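Local coordinates for protein thiamine pyrophosphokinase (Saccharomyces cerevisiae, PDB 1IG0) that transfers a pyrophosphate group from ATP to thiamine, making thiamine diphosphate and AMP, as a homodimer, the only yeast enzyme able to make this cofactor, at residues H62-V66 / L133-F138; D36-L42 / T182-A188; I116-T120 / K163-T167. One frame throughout, in Å; residues are numbered along the deposited sequence.

Contact 1: H62-V66 / L133-F138; sequences HDLKV and LISLHF
A helix packs here on one face of the parallel part of the mixed sheet in the alpha-beta-alpha catalytic domain. Strand 64-66 and helix 133-138 run nearly antiparallel: their axes are 153° apart and approach to 10.5 Å. V66 and I134 have the closest CA atoms, at 8.0 Å. The first segment enters the strand from a loop. H62 points its side chain elsewhere, but its O accepts a bond from K65 NZ at 2.8 Å. D63 (chi1 t) lies at the exposed end. Its OD2 is 3.5 Å from F138 CE2, at the edge of the ring. L64 (chi1 t, chi2 p) is the centre of the contact. Its CB sits 3.9 Å from F138 CZ, and its CD2 lies 4.3 Å from I134 CG1. Its CD1 makes a CH-pi contact 3.9 Å from the centroid of the H137 ring, over the face. K65 turns to the other side of the strand, and its NZ also bonds D63 O at 2.9 Å. V66 (chi1 t) completes the apolar layer: CG2 is 3.9 Å from I134 CG1, and CG1 is 4.3 Å from L133 CD2. H137 ND1 is held by Y93 OH of the next strand, 93-96. At the open edge one water bridges the segments, 2.7 Å from D63 OD2 and 2.9 Å from H137 NE2.

Contact 2: D36-L42 / T182-A188; sequences DENSTLL and TPISLLA
This is a parallel strand pairing inside the large sheet of the catalytic domain. Strand 38-42 lies between strands 64-68 and 184-189. The axes of 38-42 and 184-188 are 4.3 Å apart at an angle of 15°. The register is N38-I184, S39-S185, T40-L186, L41-L187 and L42-A188, with CA-CA distances of 4.5 to 5.0 Å. Five backbone hydrogen bonds form the ladder: N38 N to P183 O (2.9 Å), S185 N to N38 O (2.8 Å), T40 N to S185 O (2.9 Å), L187 N to T40 O (3.0 Å) and L42 N to L187 O (2.8 Å). Four of these carbonyls also receive CA-H...O contacts, such as S39 CA to S185 O at 3.2 Å.

Side chains alternate between the two faces. N38, T40, L42, I184, L186 and A188 share one face, where helix 126-139 covers N38, T40 and L42. There L42 CB is 3.8 Å from L186 CD1 and 4.3 Å from A188 CB. S39, L41, S185 and L187 take the other face, and L41 CD1 meets L187 CB at 4.3 Å. Helix 52-61 covers both leucines. L41, L42, L186 and L187 all have chi1 t and chi2 p.

The strands enter from loops. A water joins N38 ND2 (3.0 Å) to T182 O (2.7 Å). E37 OE1 makes a salt bridge with K217, and E37 OE2 accepts a bond from N34 N. Adjacent parallel strands with helices on both faces are typical of a three-layer alpha-beta-alpha domain.

Contact 3: I116-T120 / K163-T167; sequences IIKQT and KGIHT
Q119 lays its side-chain amide over the first turn of helix 164-167. With chi1 and chi2 both m, it brings OE1 to 3.0 Å from I165 N. This hydrogen bond has an N-H...O angle of 154°. OE1 is also 3.1 Å from G164 N, but the angle there is too poor for a bond. K163 holds the N-cap position, and its CA is 5.9 Å from that of Q119. The glutamine thus supplies, from a distant part of the chain, an acceptor for an amide at the helix start. Its NE2 bonds K118 O at 2.8 Å and also E160 O, so both ends of the amide are hydrogen-bonded.

I117 lies two residues earlier, on edge strand 116-118, and points toward the helix. Its CG2 is 4.1 Å from I165 CG1. I165 (chi1 and chi2 m) points back toward the strand, and its CB is 3.6 Å from Q119 OE1. L133 of helix 126-139 packs on I117, and L136 packs on I165. Within the helix, T167 N bonds K163 O at 3.0 Å. The contact joins the edge of the catalytic domain's sheet to a helix start: a strand-end glutamine accepts from a first-turn amide in an alpha-beta-alpha domain.

Overall arrangement
All three contacts reach the same sheet of the catalytic domain. Contact 2 lies deepest, about 9 Å from the chain centre, and relies on backbone hydrogen bonds. Contact 1 is partly buried: its chemistry is apolar side chains, with water at the exposed end. Contacts 1 and 2 touch, their centres about 8 Å apart. L64 O probably bonds L41 N, and F138 packs on N38 and T40. Contact 3 is peripheral but buried, its centre about 21 Å from the chain's centre, at an outermost strand. It combines a side-chain bond to a helix start with the apolar pair I117-I165. Helix 126-139 links it to contact 1, since L133 meets I117 and I165. Contacts 2 and 3 do not touch.

Contact 1: H62-V66 / L133-F138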
# COMPACT_ATOMS: atom_id res chain seq x y z
N HIS B 62 -22.39 -6.66 11.34
CA HIS B 62 -21.84 -5.62 12.19
C HIS B 62 -22.93 -4.70 12.73
O HIS B 62 -23.92 -4.43 12.05
CB HIS B 62 -20.78 -4.82 11.43
CG HIS B 62 -19.57 -5.62 11.07
ND1 HIS B 62 -19.59 -6.59 10.09
CD2 HIS B 62 -18.32 -5.63 11.59
CE1 HIS B 62 -18.40 -7.17 10.03
NE2 HIS B 62 -17.62 -6.61 10.93
N ASP B 63 -22.74 -4.24 13.95
CA ASP B 63 -23.71 -3.37 14.61
C ASP B 63 -23.68 -1.93 14.12
O ASP B 63 -24.61 -1.47 13.45
CB ASP B 63 -23.50 -3.42 16.12
CG ASP B 63 -24.40 -2.46 16.88
OD1 ASP B 63 -25.53 -2.21 16.41
OD2 ASP B 63 -23.99 -1.98 17.95
N LEU B 64 -22.61 -1.22 14.44
CA LEU B 64 -22.47 0.18 14.04
C LEU B 64 -21.84 0.34 12.66
O LEU B 64 -20.96 -0.43 12.27
CB LEU B 64 -21.61 0.93 15.07
CG LEU B 64 -21.48 2.45 14.89
CD1 LEU B 64 -22.80 3.12 15.23
CD2 LEU B 64 -20.38 2.98 15.79
N LYS B 65 -22.31 1.33 11.91
CA LYS B 65 -21.77 1.63 10.59
C LYS B 65 -21.38 3.10 10.56
O LYS B 65 -22.21 3.97 10.82
CB LYS B 65 -22.79 1.35 9.49
CG LYS B 65 -23.12 -0.12 9.28
CD LYS B 65 -24.16 -0.60 10.28
CE LYS B 65 -24.50 -2.06 10.05
NZ LYS B 65 -25.62 -2.50 10.92
N VAL B 66 -20.12 3.37 10.25
CA VAL B 66 -19.63 4.74 10.21
C VAL B 66 -19.02 5.09 8.86
O VAL B 66 -18.29 4.30 8.27
CB VAL B 66 -18.56 4.97 11.31
CG1 VAL B 66 -17.98 6.37 11.21
CG2 VAL B 66 -19.17 4.75 12.69
N LEU B 133 -14.68 8.48 17.61
CA LEU B 133 -16.14 8.50 17.64
C LEU B 133 -16.69 7.13 17.99
O LEU B 133 -17.58 7.00 18.83
CB LEU B 133 -16.68 8.93 16.27
CG LEU B 133 -18.18 8.71 16.03
CD1 LEU B 133 -18.99 9.57 16.99
CD2 LEU B 133 -18.51 9.05 14.58
N ILE B 134 -16.16 6.10 17.34
CA ILE B 134 -16.60 4.73 17.57
C ILE B 134 -16.43 4.32 19.03
O ILE B 134 -17.33 3.74 19.63
CB ILE B 134 -15.83 3.75 16.67
CG1 ILE B 134 -16.23 3.99 15.21
CG2 ILE B 134 -16.13 2.31 17.07
CD1 ILE B 134 -15.37 3.26 14.20
N SER B 135 -15.28 4.64 19.62
CA SER B 135 -15.03 4.30 21.01
C SER B 135 -16.00 5.04 21.92
O SER B 135 -16.55 4.47 22.86
CB SER B 135 -13.59 4.64 21.40
OG SER B 135 -13.29 4.13 22.69
N LEU B 136 -16.22 6.33 21.65
CA LEU B 136 -17.15 7.12 22.44
C LEU B 136 -18.55 6.52 22.37
O LEU B 136 -19.24 6.40 23.38
CB LEU B 136 -17.18 8.57 21.93
CG LEU B 136 -16.00 9.47 22.32
CD1 LEU B 136 -16.09 10.79 21.57
CD2 LEU B 136 -16.02 9.70 23.84
N HIS B 137 -18.96 6.14 21.16
CA HIS B 137 -20.27 5.55 20.95
C HIS B 137 -20.51 4.35 21.86
O HIS B 137 -21.56 4.23 22.49
CB HIS B 137 -20.43 5.11 19.50
CG HIS B 137 -21.70 4.35 19.24
ND1 HIS B 137 -22.91 4.96 19.00
CD2 HIS B 137 -21.94 3.01 19.23
CE1 HIS B 137 -23.84 4.04 18.86
NE2 HIS B 137 -23.29 2.85 19.00
N PHE B 138 -19.54 3.45 21.90
CA PHE B 138 -19.66 2.24 22.71
C PHE B 138 -19.23 2.35 24.17
O PHE B 138 -19.77 1.64 25.02
CB PHE B 138 -18.86 1.10 22.07
CG PHE B 138 -19.49 0.53 20.83
CD1 PHE B 138 -18.84 0.61 19.60
CD2 PHE B 138 -20.74 -0.09 20.89
CE1 PHE B 138 -19.42 0.08 18.45
CE2 PHE B 138 -21.33 -0.62 19.74
CZ PHE B 138 -20.67 -0.54 18.52
O HOH W 1 -24.90 0.41 18.77

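Contact 2: D36-L42 / T182-A188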
# COMPACT_ATOMS: atom_id res chain seq x y z
N ASP B 36 -20.36 -11.88 21.85
CA ASP B 36 -20.16 -11.08 23.06
C ASP B 36 -19.46 -9.73 22.87
O ASP B 36 -19.42 -8.92 23.79
CB ASP B 36 -19.38 -11.90 24.09
CG ASP B 36 -19.54 -11.36 25.51
OD1 ASP B 36 -19.84 -10.16 25.67
OD2 ASP B 36 -19.33 -12.14 26.46
N GLU B 37 -18.91 -9.48 21.68
CA GLU B 37 -18.20 -8.22 21.47
C GLU B 37 -18.96 -7.21 20.62
O GLU B 37 -19.89 -7.57 19.89
CB GLU B 37 -16.84 -8.51 20.83
CG GLU B 37 -16.91 -8.91 19.36
CD GLU B 37 -15.63 -9.56 18.88
OE1 GLU B 37 -14.57 -9.32 19.51
OE2 GLU B 37 -15.67 -10.29 17.87
N ASN B 38 -18.57 -5.95 20.72
CA ASN B 38 -19.19 -4.90 19.92
C ASN B 38 -18.58 -5.00 18.53
O ASN B 38 -17.52 -5.60 18.36
CB ASN B 38 -18.92 -3.51 20.51
CG ASN B 38 -19.81 -3.21 21.70
OD1 ASN B 38 -21.02 -3.43 21.66
ND2 ASN B 38 -19.22 -2.68 22.77
N SER B 39 -19.25 -4.41 17.54
CA SER B 39 -18.74 -4.46 16.18
C SER B 39 -19.08 -3.21 15.38
O SER B 39 -20.07 -2.54 15.65
CB SER B 39 -19.30 -5.69 15.46
OG SER B 39 -20.72 -5.67 15.45
N THR B 40 -18.24 -2.92 14.40
CA THR B 40 -18.44 -1.75 13.56
C THR B 40 -17.89 -1.97 12.16
O THR B 40 -16.84 -2.59 11.97
CB THR B 40 -17.73 -0.50 14.15
OG1 THR B 40 -18.25 -0.22 15.45
CG2 THR B 40 -17.94 0.71 13.24
N LEU B 41 -18.63 -1.47 11.18
CA LEU B 41 -18.20 -1.54 9.79
C LEU B 41 -17.84 -0.10 9.44
O LEU B 41 -18.70 0.78 9.42
CB LEU B 41 -19.34 -2.01 8.88
CG LEU B 41 -19.04 -1.96 7.38
CD1 LEU B 41 -17.86 -2.88 7.06
CD2 LEU B 41 -20.28 -2.38 6.59
N LEU B 42 -16.56 0.14 9.19
CA LEU B 42 -16.09 1.48 8.86
C LEU B 42 -15.85 1.63 7.37
O LEU B 42 -15.08 0.88 6.77
CB LEU B 42 -14.80 1.77 9.62
CG LEU B 42 -14.07 3.08 9.30
CD1 LEU B 42 -14.98 4.27 9.59
CD2 LEU B 42 -12.79 3.16 10.13
N THR B 182 -15.30 -3.67 26.59
CA THR B 182 -15.79 -4.70 25.68
C THR B 182 -15.07 -4.52 24.34
O THR B 182 -14.98 -3.42 23.82
CB THR B 182 -17.31 -4.56 25.44
OG1 THR B 182 -18.00 -4.75 26.68
CG2 THR B 182 -17.79 -5.61 24.44
N PRO B 183 -14.53 -5.62 23.79
CA PRO B 183 -13.82 -5.55 22.51
C PRO B 183 -14.69 -5.00 21.38
O PRO B 183 -15.91 -5.17 21.39
CB PRO B 183 -13.41 -6.99 22.26
CG PRO B 183 -13.25 -7.54 23.65
CD PRO B 183 -14.46 -6.98 24.35
N ILE B 184 -14.05 -4.35 20.41
CA ILE B 184 -14.77 -3.80 19.27
C ILE B 184 -14.19 -4.38 17.99
O ILE B 184 -13.07 -4.03 17.59
CB ILE B 184 -14.64 -2.26 19.21
CG1 ILE B 184 -15.24 -1.63 20.47
CG2 ILE B 184 -15.36 -1.73 17.97
CD1 ILE B 184 -15.09 -0.12 20.53
N SER B 185 -14.93 -5.27 17.35
CA SER B 185 -14.49 -5.87 16.10
C SER B 185 -14.73 -4.84 15.01
O SER B 185 -15.88 -4.52 14.69
CB SER B 185 -15.29 -7.15 15.81
OG SER B 185 -14.80 -7.78 14.63
N LEU B 186 -13.65 -4.31 14.45
CA LEU B 186 -13.73 -3.28 13.42
C LEU B 186 -13.27 -3.74 12.04
O LEU B 186 -12.11 -4.12 11.86
CB LEU B 186 -12.90 -2.07 13.87
CG LEU B 186 -12.79 -0.85 12.97
CD1 LEU B 186 -14.15 -0.20 12.79
CD2 LEU B 186 -11.81 0.14 13.60
N LEU B 187 -14.18 -3.71 11.08
CA LEU B 187 -13.87 -4.10 9.71
C LEU B 187 -13.92 -2.83 8.86
O LEU B 187 -14.94 -2.13 8.84
CB LEU B 187 -14.90 -5.11 9.20
CG LEU B 187 -14.60 -5.77 7.85
CD1 LEU B 187 -13.31 -6.57 7.93
CD2 LEU B 187 -15.76 -6.67 7.45
N ALA B 188 -12.83 -2.52 8.17
CA ALA B 188 -12.77 -1.31 7.36
C ALA B 188 -12.73 -1.54 5.85
O ALA B 188 -12.04 -2.43 5.36
CB ALA B 188 -11.58 -0.46 7.79
O HOH W 2 -18.26 -7.91 27.64
O HOH W 3 -16.63 -1.30 23.50

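Contact 3: I116-T120 / K163-T167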
# COMPACT_ATOMS: atom_id res chain seq x y z
N ILE B 116 -24.85 13.26 11.74
CA ILE B 116 -23.72 13.85 11.04
C ILE B 116 -22.95 14.78 11.96
O ILE B 116 -23.52 15.72 12.53
CB ILE B 116 -24.20 14.63 9.79
CG1 ILE B 116 -25.02 13.70 8.89
CG2 ILE B 116 -23.01 15.18 9.03
CD1 ILE B 116 -25.63 14.37 7.68
N ILE B 117 -21.66 14.52 12.11
CA ILE B 117 -20.80 15.31 12.98
C ILE B 117 -19.67 15.98 12.21
O ILE B 117 -18.90 15.32 11.51
CB ILE B 117 -20.17 14.42 14.09
CG1 ILE B 117 -21.28 13.74 14.89
CG2 ILE B 117 -19.29 15.27 15.00
CD1 ILE B 117 -20.78 12.71 15.87
N LYS B 118 -19.57 17.30 12.36
CA LYS B 118 -18.54 18.07 11.68
C LYS B 118 -17.34 18.31 12.60
O LYS B 118 -17.50 18.68 13.76
CB LYS B 118 -19.12 19.40 11.20
CG LYS B 118 -18.14 20.30 10.44
CD LYS B 118 -18.89 21.44 9.75
CE LYS B 118 -17.96 22.39 9.02
NZ LYS B 118 -17.15 23.21 9.96
N GLN B 119 -16.15 18.08 12.06
CA GLN B 119 -14.89 18.28 12.79
C GLN B 119 -13.94 18.91 11.78
O GLN B 119 -13.57 18.29 10.78
CB GLN B 119 -14.34 16.94 13.29
CG GLN B 119 -15.16 16.32 14.41
CD GLN B 119 -15.00 17.05 15.73
OE1 GLN B 119 -14.06 16.81 16.48
NE2 GLN B 119 -15.93 17.97 16.01
N THR B 120 -13.52 20.15 12.05
CA THR B 120 -12.66 20.89 11.13
C THR B 120 -11.15 20.75 11.29
O THR B 120 -10.41 21.14 10.39
CB THR B 120 -12.98 22.39 11.19
OG1 THR B 120 -12.61 22.91 12.47
CG2 THR B 120 -14.47 22.63 10.98
N LYS B 163 -12.19 20.16 17.34
CA LYS B 163 -11.68 18.86 17.74
C LYS B 163 -12.45 18.24 18.90
O LYS B 163 -11.91 17.46 19.68
CB LYS B 163 -10.21 19.00 18.13
CG LYS B 163 -9.97 20.10 19.16
CD LYS B 163 -8.50 20.38 19.38
CE LYS B 163 -8.31 21.55 20.32
NZ LYS B 163 -6.87 21.88 20.51
N GLY B 164 -13.73 18.59 19.01
CA GLY B 164 -14.56 18.07 20.09
C GLY B 164 -14.51 16.56 20.30
O GLY B 164 -14.37 16.10 21.43
N ILE B 165 -14.62 15.80 19.22
CA ILE B 165 -14.60 14.34 19.34
C ILE B 165 -13.31 13.84 19.98
O ILE B 165 -13.33 12.88 20.75
CB ILE B 165 -14.79 13.66 17.96
CG1 ILE B 165 -16.19 13.96 17.42
CG2 ILE B 165 -14.60 12.15 18.09
CD1 ILE B 165 -17.33 13.39 18.27
N HIS B 166 -12.19 14.48 19.66
CA HIS B 166 -10.92 14.06 20.23
C HIS B 166 -10.84 14.48 21.70
O HIS B 166 -10.36 13.72 22.54
CB HIS B 166 -9.73 14.67 19.49
CG HIS B 166 -8.40 14.14 19.94
ND1 HIS B 166 -7.98 12.86 19.66
CD2 HIS B 166 -7.42 14.71 20.68
CE1 HIS B 166 -6.80 12.65 20.21
NE2 HIS B 166 -6.43 13.76 20.83
N THR B 167 -11.32 15.68 22.00
CA THR B 167 -11.30 16.17 23.38
C THR B 167 -12.15 15.25 24.25
O THR B 167 -11.74 14.86 25.35
CB THR B 167 -11.87 17.61 23.46
OG1 THR B 167 -11.13 18.46 22.58
CG2 THR B 167 -11.77 18.14 24.89